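Local coordinates for protein galactose mutarotase related enzyme (Lactobacillus casei, PDB 3Q1N) that probably binds carbohydrate and may act as an aldose 1-epimerase-like sugar isomerase, at residues Y31-T36 and H227-D232; S56-Y61 and G265-W270; F146-K151 and P250-E255; P179-D184 and P261-E266. One frame throughout, in Å; residues are numbered along the deposited sequence.

Contact 1: Y31-T36 and H227-D232; sequences YEYVWT and HSITLD. With EDO (1,2-ethanediol), chain I.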
# COMPACT_ATOMS: atom_id res chain seq x y z
N TYR A 31 -17.71 -8.83 -11.29
CA TYR A 31 -16.43 -8.19 -11.63
C TYR A 31 -15.43 -8.22 -10.48
O TYR A 31 -15.77 -7.81 -9.36
CB TYR A 31 -16.66 -6.75 -12.09
CG TYR A 31 -15.37 -6.01 -12.36
CD1 TYR A 31 -14.71 -6.18 -13.55
CD2 TYR A 31 -14.84 -5.13 -11.45
CE1 TYR A 31 -13.52 -5.53 -13.82
CE2 TYR A 31 -13.69 -4.44 -11.72
CZ TYR A 31 -13.01 -4.66 -12.90
OH TYR A 31 -11.83 -4.01 -13.19
N GLU A 32 -14.21 -8.65 -10.77
CA GLU A 32 -13.11 -8.67 -9.81
C GLU A 32 -12.24 -7.41 -9.90
O GLU A 32 -11.59 -7.17 -10.94
CB GLU A 32 -12.26 -9.92 -10.05
CG GLU A 32 -11.02 -10.07 -9.19
CD GLU A 32 -11.32 -10.13 -7.69
OE1 GLU A 32 -11.92 -11.14 -7.28
OE2 GLU A 32 -11.02 -9.17 -6.96
N TYR A 33 -12.23 -6.64 -8.82
CA TYR A 33 -11.46 -5.39 -8.78
C TYR A 33 -9.98 -5.62 -8.56
O TYR A 33 -9.16 -4.84 -9.02
CB TYR A 33 -11.94 -4.49 -7.65
CG TYR A 33 -13.31 -3.88 -7.85
CD1 TYR A 33 -13.47 -2.70 -8.55
CD2 TYR A 33 -14.41 -4.46 -7.31
CE1 TYR A 33 -14.73 -2.11 -8.70
CE2 TYR A 33 -15.67 -3.91 -7.48
CZ TYR A 33 -15.83 -2.74 -8.15
OH TYR A 33 -17.11 -2.23 -8.27
N VAL A 34 -9.65 -6.67 -7.81
CA VAL A 34 -8.28 -6.95 -7.32
C VAL A 34 -7.56 -8.03 -8.14
O VAL A 34 -8.14 -9.05 -8.52
CB VAL A 34 -8.30 -7.31 -5.83
CG1 VAL A 34 -6.89 -7.73 -5.32
CG2 VAL A 34 -8.79 -6.10 -4.98
N TRP A 35 -6.31 -7.75 -8.47
CA TRP A 35 -5.44 -8.66 -9.21
C TRP A 35 -5.49 -10.07 -8.60
O TRP A 35 -5.43 -10.24 -7.39
CB TRP A 35 -4.00 -8.13 -9.22
CG TRP A 35 -3.01 -9.01 -9.88
CD1 TRP A 35 -1.88 -9.57 -9.32
CD2 TRP A 35 -3.03 -9.45 -11.24
NE1 TRP A 35 -1.21 -10.30 -10.25
CE2 TRP A 35 -1.90 -10.26 -11.44
CE3 TRP A 35 -3.89 -9.23 -12.30
CZ2 TRP A 35 -1.60 -10.84 -12.67
CZ3 TRP A 35 -3.60 -9.81 -13.54
CH2 TRP A 35 -2.47 -10.61 -13.71
N THR A 36 -5.62 -11.05 -9.50
CA THR A 36 -5.77 -12.46 -9.14
C THR A 36 -4.47 -13.18 -8.78
O THR A 36 -4.52 -14.34 -8.41
CB THR A 36 -6.38 -13.23 -10.29
OG1 THR A 36 -5.57 -12.99 -11.45
CG2 THR A 36 -7.82 -12.78 -10.54
N HIS A 227 -15.94 0.03 -14.69
CA HIS A 227 -15.58 0.03 -13.30
C HIS A 227 -14.37 0.97 -13.08
O HIS A 227 -13.44 1.09 -13.92
CB HIS A 227 -15.31 -1.40 -12.78
CG HIS A 227 -16.54 -2.26 -12.74
ND1 HIS A 227 -17.56 -2.06 -11.83
CD2 HIS A 227 -16.94 -3.29 -13.53
CE1 HIS A 227 -18.52 -2.93 -12.05
NE2 HIS A 227 -18.17 -3.69 -13.08
N SER A 228 -14.44 1.71 -12.02
CA SER A 228 -13.32 2.49 -11.54
C SER A 228 -13.35 2.32 -10.04
O SER A 228 -14.31 1.78 -9.48
CB SER A 228 -13.47 3.95 -11.91
OG SER A 228 -14.66 4.52 -11.40
N ILE A 229 -12.26 2.74 -9.39
CA ILE A 229 -12.18 2.83 -7.94
C ILE A 229 -11.64 4.18 -7.53
O ILE A 229 -10.95 4.82 -8.30
CB ILE A 229 -11.27 1.75 -7.33
CG1 ILE A 229 -9.81 1.89 -7.82
CG2 ILE A 229 -11.86 0.37 -7.67
CD1 ILE A 229 -8.86 2.53 -6.85
N THR A 230 -12.02 4.59 -6.33
CA THR A 230 -11.51 5.80 -5.71
C THR A 230 -10.99 5.44 -4.32
O THR A 230 -11.70 4.79 -3.53
CB THR A 230 -12.58 6.88 -5.61
OG1 THR A 230 -13.00 7.23 -6.93
CG2 THR A 230 -12.04 8.16 -4.88
N LEU A 231 -9.76 5.85 -4.03
CA LEU A 231 -9.14 5.68 -2.72
C LEU A 231 -9.31 6.94 -1.89
O LEU A 231 -9.02 8.04 -2.34
CB LEU A 231 -7.66 5.34 -2.84
CG LEU A 231 -7.28 4.05 -3.55
CD1 LEU A 231 -5.77 3.78 -3.48
CD2 LEU A 231 -8.03 2.81 -3.05
N ASP A 232 -9.91 6.79 -0.71
CA ASP A 232 -10.05 7.88 0.25
C ASP A 232 -8.87 7.72 1.21
O ASP A 232 -8.82 6.79 1.98
CB ASP A 232 -11.38 7.77 1.01
CG ASP A 232 -12.61 7.86 0.06
OD1 ASP A 232 -12.45 8.12 -1.15
OD2 ASP A 232 -13.72 7.62 0.53
C1 EDO I . -10.41 -1.30 -10.84
O1 EDO I . -11.59 -1.80 -11.46
C2 EDO I . -9.97 -0.00 -11.51
O2 EDO I . -9.66 -0.24 -12.89
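An aromatic cluster of Tyr31, Tyr33 and His227 joins two parts of the galactose mutarotase-like beta-sandwich: strand 31-32, at the edge of the small N-terminal antiparallel sheet, and the chain entering strand 229-232 of the large sheet. The imidazole of His227 lies over one face of the Tyr31 phenol as an offset stack, with centroids 4.2 Å apart and planes 14° from parallel. Its CD2 comes within 3.4 Å of Tyr31 CG, while His227 CB makes a CH-pi contact further along the ring. With CG anti to the backbone N (chi1 176°), Tyr31 brings CG to His227 CD2; the two side chains run past one another in opposing senses.

Tyr33 meets the same histidine quite differently. Its side chain crosses that of His227 at about a right angle, the ring planes are 75° apart, and its OH reaches 3.6 Å from His227 ND1. These two polar atoms do not bond to each other; both are hydrogen-bonded to the O of His294, the C-terminal residue. His227 NE2 is held in turn by Asp29 OD2. A histidine suits the place because it offers a flat face for stacking; with both ring nitrogens facing acceptors, one of them a carboxylate, the imidazole may be protonated on both.

Ile229 adds an apolar surface, its CG2 resting 3.6 Å from Tyr33 CD1. A bound 1,2-ethanediol, probably from the crystallisation liquor, fits among these side chains: its O1 shares a 2.8 Å hydrogen bond with Tyr31 OH, and its C1 lies 3.9 Å from Ile229 CG2.

Contact 2: S56-Y61 and G265-W270; sequences SNQDQY and GEPTDW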
# COMPACT_ATOMS: atom_id res chain seq x y z
N SER A 56 15.29 -1.79 2.00
CA SER A 56 16.20 -1.23 2.98
C SER A 56 17.64 -1.27 2.43
O SER A 56 18.03 -2.25 1.78
CB SER A 56 16.14 -2.01 4.31
OG SER A 56 14.94 -1.76 4.99
N ASN A 57 18.41 -0.22 2.72
CA ASN A 57 19.79 -0.11 2.21
C ASN A 57 20.58 -1.32 2.71
O ASN A 57 20.67 -1.56 3.93
CB ASN A 57 20.43 1.18 2.71
CG ASN A 57 19.89 2.42 2.02
OD1 ASN A 57 19.54 2.40 0.84
ND2 ASN A 57 19.83 3.54 2.76
N GLN A 58 21.12 -2.10 1.76
CA GLN A 58 21.91 -3.31 2.08
C GLN A 58 21.15 -4.25 3.02
O GLN A 58 21.78 -4.88 3.88
CB GLN A 58 23.26 -2.94 2.67
CG GLN A 58 24.10 -2.08 1.69
CD GLN A 58 23.91 -0.60 1.92
OE1 GLN A 58 24.15 -0.14 3.04
NE2 GLN A 58 23.47 0.16 0.88
N ASP A 59 19.85 -4.27 2.83
CA ASP A 59 18.88 -5.09 3.60
C ASP A 59 19.09 -4.99 5.10
O ASP A 59 18.98 -5.98 5.85
CB ASP A 59 18.90 -6.53 3.08
CG ASP A 59 18.40 -6.64 1.62
OD1 ASP A 59 17.39 -6.02 1.20
OD2 ASP A 59 19.00 -7.41 0.87
N GLN A 60 19.38 -3.79 5.55
CA GLN A 60 19.60 -3.54 6.99
C GLN A 60 19.27 -2.09 7.30
O GLN A 60 18.95 -1.28 6.40
CB GLN A 60 21.05 -3.89 7.39
CG GLN A 60 22.09 -2.99 6.75
CD GLN A 60 23.53 -3.52 6.91
OE1 GLN A 60 24.28 -3.03 7.75
NE2 GLN A 60 23.91 -4.46 6.08
N TYR A 61 19.28 -1.78 8.59
CA TYR A 61 19.03 -0.44 9.08
C TYR A 61 19.60 -0.27 10.46
O TYR A 61 20.14 -1.20 11.05
CB TYR A 61 17.54 -0.17 9.10
CG TYR A 61 16.77 -0.90 10.18
CD1 TYR A 61 16.50 -2.25 10.06
CD2 TYR A 61 16.30 -0.25 11.31
CE1 TYR A 61 15.78 -2.96 11.04
CE2 TYR A 61 15.57 -0.95 12.30
CZ TYR A 61 15.33 -2.29 12.17
OH TYR A 61 14.63 -3.01 13.13
N GLY A 265 22.03 4.83 -0.09
CA GLY A 265 23.25 5.19 0.61
C GLY A 265 23.50 4.24 1.76
O GLY A 265 23.14 3.05 1.68
N GLU A 266 23.99 4.77 2.88
CA GLU A 266 24.30 3.95 4.04
C GLU A 266 23.03 3.55 4.80
O GLU A 266 21.97 4.17 4.63
CB GLU A 266 25.29 4.70 4.95
CG GLU A 266 24.68 5.93 5.58
CD GLU A 266 25.66 6.68 6.43
OE1 GLU A 266 26.74 7.10 5.92
OE2 GLU A 266 25.34 6.86 7.62
N PRO A 267 23.11 2.50 5.62
CA PRO A 267 21.96 2.12 6.43
C PRO A 267 21.44 3.30 7.30
O PRO A 267 22.22 4.10 7.87
CB PRO A 267 22.52 0.97 7.28
CG PRO A 267 23.52 0.36 6.35
CD PRO A 267 24.24 1.56 5.83
N THR A 268 20.12 3.42 7.34
CA THR A 268 19.45 4.58 7.89
C THR A 268 18.99 4.34 9.31
O THR A 268 18.48 3.28 9.60
CB THR A 268 18.18 4.89 7.07
OG1 THR A 268 18.53 4.91 5.67
CG2 THR A 268 17.64 6.23 7.52
N ASP A 269 19.21 5.30 10.20
CA ASP A 269 18.59 5.24 11.53
C ASP A 269 17.10 5.41 11.39
O ASP A 269 16.59 6.44 10.90
CB ASP A 269 19.18 6.36 12.37
CG ASP A 269 18.65 6.40 13.80
OD1 ASP A 269 17.93 5.49 14.23
OD2 ASP A 269 18.99 7.41 14.49
N TRP A 270 16.36 4.39 11.80
CA TRP A 270 14.90 4.50 11.66
C TRP A 270 14.26 5.58 12.52
O TRP A 270 13.12 5.98 12.26
CB TRP A 270 14.23 3.17 11.92
CG TRP A 270 14.17 2.27 10.72
CD1 TRP A 270 14.97 2.33 9.62
CD2 TRP A 270 13.25 1.20 10.50
NE1 TRP A 270 14.64 1.35 8.74
CE2 TRP A 270 13.58 0.63 9.25
CE3 TRP A 270 12.20 0.66 11.22
CZ2 TRP A 270 12.88 -0.46 8.74
CZ3 TRP A 270 11.52 -0.40 10.72
CH2 TRP A 270 11.85 -0.95 9.48
O HOH W 1 15.15 0.75 5.94
O HOH W 2 18.63 1.38 5.89
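Tyr61 and Trp270 stack face to face, the phenol ring over the five-membered ring of the indole, with centroids 4.0 Å apart and planes inclined by 27°. Tyr61 CG lies between its backbone N and carbonyl carbon (chi1 72°), which sets CG 3.4 Å from Trp270 NE1. Tryptophan suits the place, its flat indole stacking while its N-H is offered at the edge. That N-H is taken up by a water in the plane of the ring, which in turn donates a hydrogen bond to Ser56 OG.

Beside the stack, Pro267 presents an apolar ring to the chains of two glutamines. Gln60 CG packs 3.7 Å from Pro267 CG, and Gln58 OE1 lies 3.3 Å from Pro267 CD. The amide of Gln58 also grips the neighbouring backbone: NE2 donates to Gly265 O over 3.0 Å in a nearly straight bond (167°), with the acceptor in the amide plane. Asn57 ND2 gives a weak bond to Glu266 O and has its stronger partner in Gln263 O.

Two overlapping turns shape this surface, Asp59 N bonding to Ser56 O and Gln60 N to Asn57 O. Gln58 and Asp59 both take left-handed helical backbone angles, and the chain then enters the beta hairpin of strands 60-63 and 66-69. Gly265, across the contact, has backbone angles that residues with a CB hardly reach.

Further out, Gln60 NE2 bonds back to Gln58 O across the turn, and the Tyr61 hydroxyl bonds to Lys104 O. A second water links the main chains, donating to Gln60 O and accepting from Thr268 N at 2.9 Å.

Contact 3: F146-K151 and P250-E255; sequences FNVGLK and PFIAVE. With EDO (1,2-ethanediol), chain J; EDO (1,2-ethanediol), chain I.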
# COMPACT_ATOMS: atom_id res chain seq x y z
N PHE A 146 -4.89 -3.39 -8.82
CA PHE A 146 -6.22 -3.33 -9.40
C PHE A 146 -6.21 -3.72 -10.86
O PHE A 146 -5.37 -3.26 -11.64
CB PHE A 146 -6.76 -1.92 -9.30
CG PHE A 146 -6.98 -1.47 -7.88
CD1 PHE A 146 -8.01 -2.03 -7.12
CD2 PHE A 146 -6.11 -0.59 -7.27
CE1 PHE A 146 -8.21 -1.65 -5.81
CE2 PHE A 146 -6.29 -0.22 -5.94
CZ PHE A 146 -7.33 -0.74 -5.21
N ASN A 147 -7.15 -4.57 -11.21
CA ASN A 147 -7.30 -4.96 -12.64
C ASN A 147 -7.63 -3.73 -13.49
O ASN A 147 -8.41 -2.85 -13.05
CB ASN A 147 -8.38 -6.00 -12.78
CG ASN A 147 -8.02 -7.29 -12.10
OD1 ASN A 147 -6.97 -7.86 -12.40
ND2 ASN A 147 -8.84 -7.74 -11.15
N VAL A 148 -7.02 -3.67 -14.69
CA VAL A 148 -7.29 -2.63 -15.70
C VAL A 148 -7.37 -3.23 -17.10
O VAL A 148 -6.79 -4.27 -17.36
CB VAL A 148 -6.22 -1.49 -15.69
CG1 VAL A 148 -6.21 -0.78 -14.32
CG2 VAL A 148 -4.82 -2.02 -16.05
N GLY A 149 -8.14 -2.58 -17.97
CA GLY A 149 -8.22 -2.97 -19.35
C GLY A 149 -7.01 -2.52 -20.14
O GLY A 149 -6.42 -1.47 -19.91
N LEU A 150 -6.66 -3.35 -21.12
CA LEU A 150 -5.58 -3.07 -22.03
C LEU A 150 -6.04 -2.90 -23.49
O LEU A 150 -7.06 -3.47 -23.93
CB LEU A 150 -4.58 -4.20 -21.95
CG LEU A 150 -3.93 -4.55 -20.62
CD1 LEU A 150 -2.87 -5.63 -20.90
CD2 LEU A 150 -3.35 -3.30 -19.96
N LYS A 151 -5.28 -2.10 -24.22
CA LYS A 151 -5.49 -1.91 -25.66
C LYS A 151 -5.04 -3.13 -26.44
O LYS A 151 -4.41 -4.04 -25.86
CB LYS A 151 -4.75 -0.68 -26.18
CG LYS A 151 -5.13 0.61 -25.50
CD LYS A 151 -4.64 1.84 -26.23
CE LYS A 151 -4.97 3.10 -25.46
NZ LYS A 151 -4.52 4.31 -26.19
N PRO A 250 -1.88 -6.58 -16.92
CA PRO A 250 -3.24 -6.02 -16.98
C PRO A 250 -3.70 -5.54 -15.60
O PRO A 250 -4.83 -5.80 -15.17
CB PRO A 250 -4.07 -7.22 -17.46
CG PRO A 250 -3.35 -8.38 -16.81
CD PRO A 250 -1.89 -8.06 -16.87
N PHE A 251 -2.79 -4.89 -14.88
CA PHE A 251 -3.11 -4.26 -13.57
C PHE A 251 -2.25 -3.05 -13.29
O PHE A 251 -1.18 -2.89 -13.85
CB PHE A 251 -3.04 -5.29 -12.42
CG PHE A 251 -1.63 -5.67 -11.96
CD1 PHE A 251 -0.86 -4.83 -11.14
CD2 PHE A 251 -1.09 -6.89 -12.33
CE1 PHE A 251 0.42 -5.23 -10.69
CE2 PHE A 251 0.19 -7.28 -11.88
CZ PHE A 251 0.94 -6.45 -11.10
N ILE A 252 -2.76 -2.18 -12.42
CA ILE A 252 -2.02 -1.05 -11.88
C ILE A 252 -2.29 -1.04 -10.40
O ILE A 252 -3.45 -1.20 -9.98
CB ILE A 252 -2.48 0.28 -12.52
CG1 ILE A 252 -2.19 0.28 -14.02
CG2 ILE A 252 -1.72 1.49 -11.83
CD1 ILE A 252 -2.85 1.46 -14.76
N ALA A 253 -1.20 -0.99 -9.60
CA ALA A 253 -1.29 -0.83 -8.17
C ALA A 253 -1.31 0.63 -7.78
O ALA A 253 -0.58 1.46 -8.34
CB ALA A 253 -0.11 -1.59 -7.46
N VAL A 254 -2.14 0.95 -6.78
CA VAL A 254 -2.29 2.31 -6.27
C VAL A 254 -2.25 2.14 -4.77
O VAL A 254 -3.17 1.56 -4.18
CB VAL A 254 -3.59 3.00 -6.77
CG1 VAL A 254 -3.58 4.49 -6.30
CG2 VAL A 254 -3.72 2.90 -8.33
N GLU A 255 -1.15 2.59 -4.16
CA GLU A 255 -0.68 2.09 -2.89
C GLU A 255 -0.57 3.18 -1.83
O GLU A 255 0.33 4.03 -1.90
CB GLU A 255 0.67 1.41 -3.08
CG GLU A 255 0.78 0.43 -4.29
CD GLU A 255 2.20 0.02 -4.58
OE1 GLU A 255 3.12 0.48 -3.87
OE2 GLU A 255 2.43 -0.77 -5.53
C1 EDO J . 5.77 -0.63 -5.60
O1 EDO J . 5.69 -0.36 -4.19
C2 EDO J . 6.69 -1.77 -5.94
O2 EDO J . 6.27 -3.00 -5.30
C1 EDO I . -10.41 -1.30 -10.84
O1 EDO I . -11.59 -1.80 -11.46
C2 EDO I . -9.97 -0.00 -11.51
O2 EDO I . -9.66 -0.24 -12.89
O HOH W 3 -6.47 -8.17 -15.13
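Phe146 and Ile252 are an antiparallel hydrogen-bonded pair between strand 136-147 and strand 251-258: Phe146 N donates to Ile252 O and Ile252 N to Phe146 O, each over 2.9 Å. The next pair, Asn147 with Phe251, is non-hydrogen-bonded. Here Phe251 CA makes a CA-H...O contact with Phe146 O at 3.1 Å, and a third bond follows from Val148 N to Pro250 O at 3.1 Å, where strand 136-147 has already ended.

Phe146 and Ile252 point to the same face of the sheet. The edge of the Phe146 ring is turned to the carbonyl oxygens of Ile252 and Val254, and its CE2 touches Val254 CB at 4.3 Å. Val148 and Ile252 cross at about a right angle, with Val148 CG2 against Ile252 CG1 at 4.0 Å. Leu150, beyond the strand end, sets CD1 4.0 Å from Pro250 CB.

Phe251 has CG between its backbone N and carbonyl carbon (chi1 76°), and its ring leads away to meet the indole of Trp35. Asn147 serves both ends of its amide: ND2 donates to Glu32 O, while a water donates to both Asn147 OD1 and Pro250 O.

At the far end, Glu255 OE1 accepts a 2.7 Å hydrogen bond from an ethanediol that also binds His143 NE2. The two residues are placed like the acid-base glutamate and histidine of aldose 1-epimerases, so the diol probably sits in the sugar pocket. Phe146 packs on Ile229 and Val254 on Leu231, joining this sheet to the large one that holds strand 229-232 in the galactose mutarotase-like beta-sandwich.

Contact 4: P179-D184 and P261-E266; sequences PFRNGD and PDQAGE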
# COMPACT_ATOMS: atom_id res chain seq x y z
N PRO A 179 14.26 0.06 -6.62
CA PRO A 179 13.13 0.89 -6.15
C PRO A 179 13.45 1.81 -4.94
O PRO A 179 12.57 2.19 -4.20
CB PRO A 179 12.11 -0.18 -5.73
CG PRO A 179 13.02 -1.28 -5.11
CD PRO A 179 14.37 -1.17 -5.82
N PHE A 180 14.71 2.15 -4.75
CA PHE A 180 15.11 3.11 -3.71
C PHE A 180 14.86 4.54 -4.19
O PHE A 180 14.86 4.82 -5.37
CB PHE A 180 16.59 3.01 -3.35
CG PHE A 180 17.01 1.69 -2.73
CD1 PHE A 180 17.44 0.63 -3.50
CD2 PHE A 180 16.97 1.53 -1.37
CE1 PHE A 180 17.83 -0.56 -2.90
CE2 PHE A 180 17.40 0.37 -0.75
CZ PHE A 180 17.82 -0.69 -1.52
N ARG A 181 14.72 5.45 -3.24
CA ARG A 181 14.70 6.90 -3.52
C ARG A 181 16.09 7.51 -3.69
O ARG A 181 17.05 7.07 -3.04
CB ARG A 181 13.95 7.62 -2.40
CG ARG A 181 12.49 7.17 -2.23
CD ARG A 181 11.70 8.04 -1.28
NE ARG A 181 12.34 8.10 0.03
CZ ARG A 181 13.03 9.11 0.52
NH1 ARG A 181 13.32 10.19 -0.21
NH2 ARG A 181 13.51 9.00 1.75
N ASN A 182 16.16 8.55 -4.51
CA ASN A 182 17.38 9.32 -4.68
C ASN A 182 17.48 10.55 -3.78
O ASN A 182 18.52 11.18 -3.78
CB ASN A 182 17.58 9.73 -6.15
CG ASN A 182 16.58 10.77 -6.64
OD1 ASN A 182 15.79 11.30 -5.90
ND2 ASN A 182 16.67 11.11 -7.94
N GLY A 183 16.40 10.89 -3.05
CA GLY A 183 16.34 12.07 -2.18
C GLY A 183 15.69 13.35 -2.70
O GLY A 183 15.61 14.33 -1.94
N ASP A 184 15.37 13.39 -3.98
CA ASP A 184 14.68 14.58 -4.47
C ASP A 184 13.18 14.37 -4.59
O ASP A 184 12.65 13.28 -4.39
CB ASP A 184 15.31 15.13 -5.75
CG ASP A 184 14.87 14.41 -6.99
OD1 ASP A 184 15.66 14.38 -7.96
OD2 ASP A 184 13.73 13.90 -7.04
N PRO A 261 10.18 4.17 0.92
CA PRO A 261 11.40 3.37 0.79
C PRO A 261 12.63 4.17 1.21
O PRO A 261 12.62 5.39 1.19
CB PRO A 261 11.48 3.11 -0.73
CG PRO A 261 10.04 3.37 -1.23
CD PRO A 261 9.50 4.41 -0.36
N ASP A 262 13.72 3.49 1.53
CA ASP A 262 14.92 4.17 1.89
C ASP A 262 15.45 5.06 0.76
O ASP A 262 15.33 4.76 -0.44
CB ASP A 262 16.02 3.17 2.23
CG ASP A 262 16.21 2.92 3.72
OD1 ASP A 262 15.86 3.78 4.58
OD2 ASP A 262 16.79 1.85 4.03
N GLN A 263 16.08 6.15 1.18
CA GLN A 263 16.95 6.94 0.30
C GLN A 263 18.28 6.19 0.19
O GLN A 263 18.87 5.83 1.19
CB GLN A 263 17.19 8.34 0.86
CG GLN A 263 18.18 9.11 0.00
CD GLN A 263 18.26 10.60 0.28
OE1 GLN A 263 17.44 11.18 1.02
NE2 GLN A 263 19.28 11.24 -0.31
N ALA A 264 18.75 5.98 -1.04
CA ALA A 264 19.98 5.22 -1.33
C ALA A 264 21.18 5.74 -0.54
O ALA A 264 21.37 6.94 -0.36
CB ALA A 264 20.30 5.28 -2.82
N GLY A 265 22.03 4.83 -0.09
CA GLY A 265 23.25 5.19 0.61
C GLY A 265 23.50 4.24 1.76
O GLY A 265 23.14 3.05 1.68
N GLU A 266 23.99 4.77 2.88
CA GLU A 266 24.30 3.95 4.04
C GLU A 266 23.03 3.55 4.80
O GLU A 266 21.97 4.17 4.63
CB GLU A 266 25.29 4.70 4.95
CG GLU A 266 24.68 5.93 5.58
CD GLU A 266 25.66 6.68 6.43
OE1 GLU A 266 26.74 7.10 5.92
OE2 GLU A 266 25.34 6.86 7.62
O HOH W 4 12.76 6.94 3.68
O HOH W 5 15.37 10.91 2.81
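A single beta bridge between Arg181 and Gln263 holds the loop that follows strand 251-258 against the short strand 181-182. Arg181 N donates to Asp262 O at 2.9 Å, and Arg181 O accepts from Ala264 N at 2.8 Å in a nearly straight bond of 170°. The Arg181 side chain adds a third bond. Its chain bends at chi3 (-56°), and NE donates to Pro261 O over 3.0 Å, the acceptor lying somewhat out of the guanidinium plane.

Arginine suits this place because, beyond NE, its NH2 can bond two waters at the guanidinium edge. One of them donates to Gln263 OE1 at 2.7 Å, and the other lies between NH2 and Pro261 O. Gln263 crosses Arg181 at about a right angle, with CB over one face of the guanidinium, 3.8 Å from NH2.

Asn182 forms an Asx turn, its OD1 accepting from Asp184 N, and the chain turns a corner at Gly183. With its positive phi and no side chain, Gly183 lets the extended Gln263 lie close, CD 3.4 Å from Gly183 CA.

Phe180 and Asp262 run alongside each other in the same direction, with ring and carboxylate planes only 9° apart. Phe180 CB approaches Asp262 O at 3.6 Å, and that oxygen lies at the ring edge. The carboxylate itself is occupied beyond the pair, where Asp262 OD2 accepts from Asn57 N.

From the N terminus, residues 31-36 leave the small first sheet and meet 227-232, closing contact 1 over 190 residues. Residues 56-61 begin contact 2, the longest loop, closed by 265-270; contact 3, from 146-151 to 250-255, nests inside it. Contact 4 starts at 179-184 and ends at 261-266, sharing Gly265 and Glu266 with contact 2. Contact 1 crosses the other three, and contacts 3 and 4 cross each other. Contacts 1 and 3 touch through Asn147 and Trp35, joining three sheets. Contacts 2 and 4, across the chain's centre from contact 1, both hold the loop after strand 251-258, contact 4 to strand 181-182 and contact 2 to the hairpin of strand 60-63.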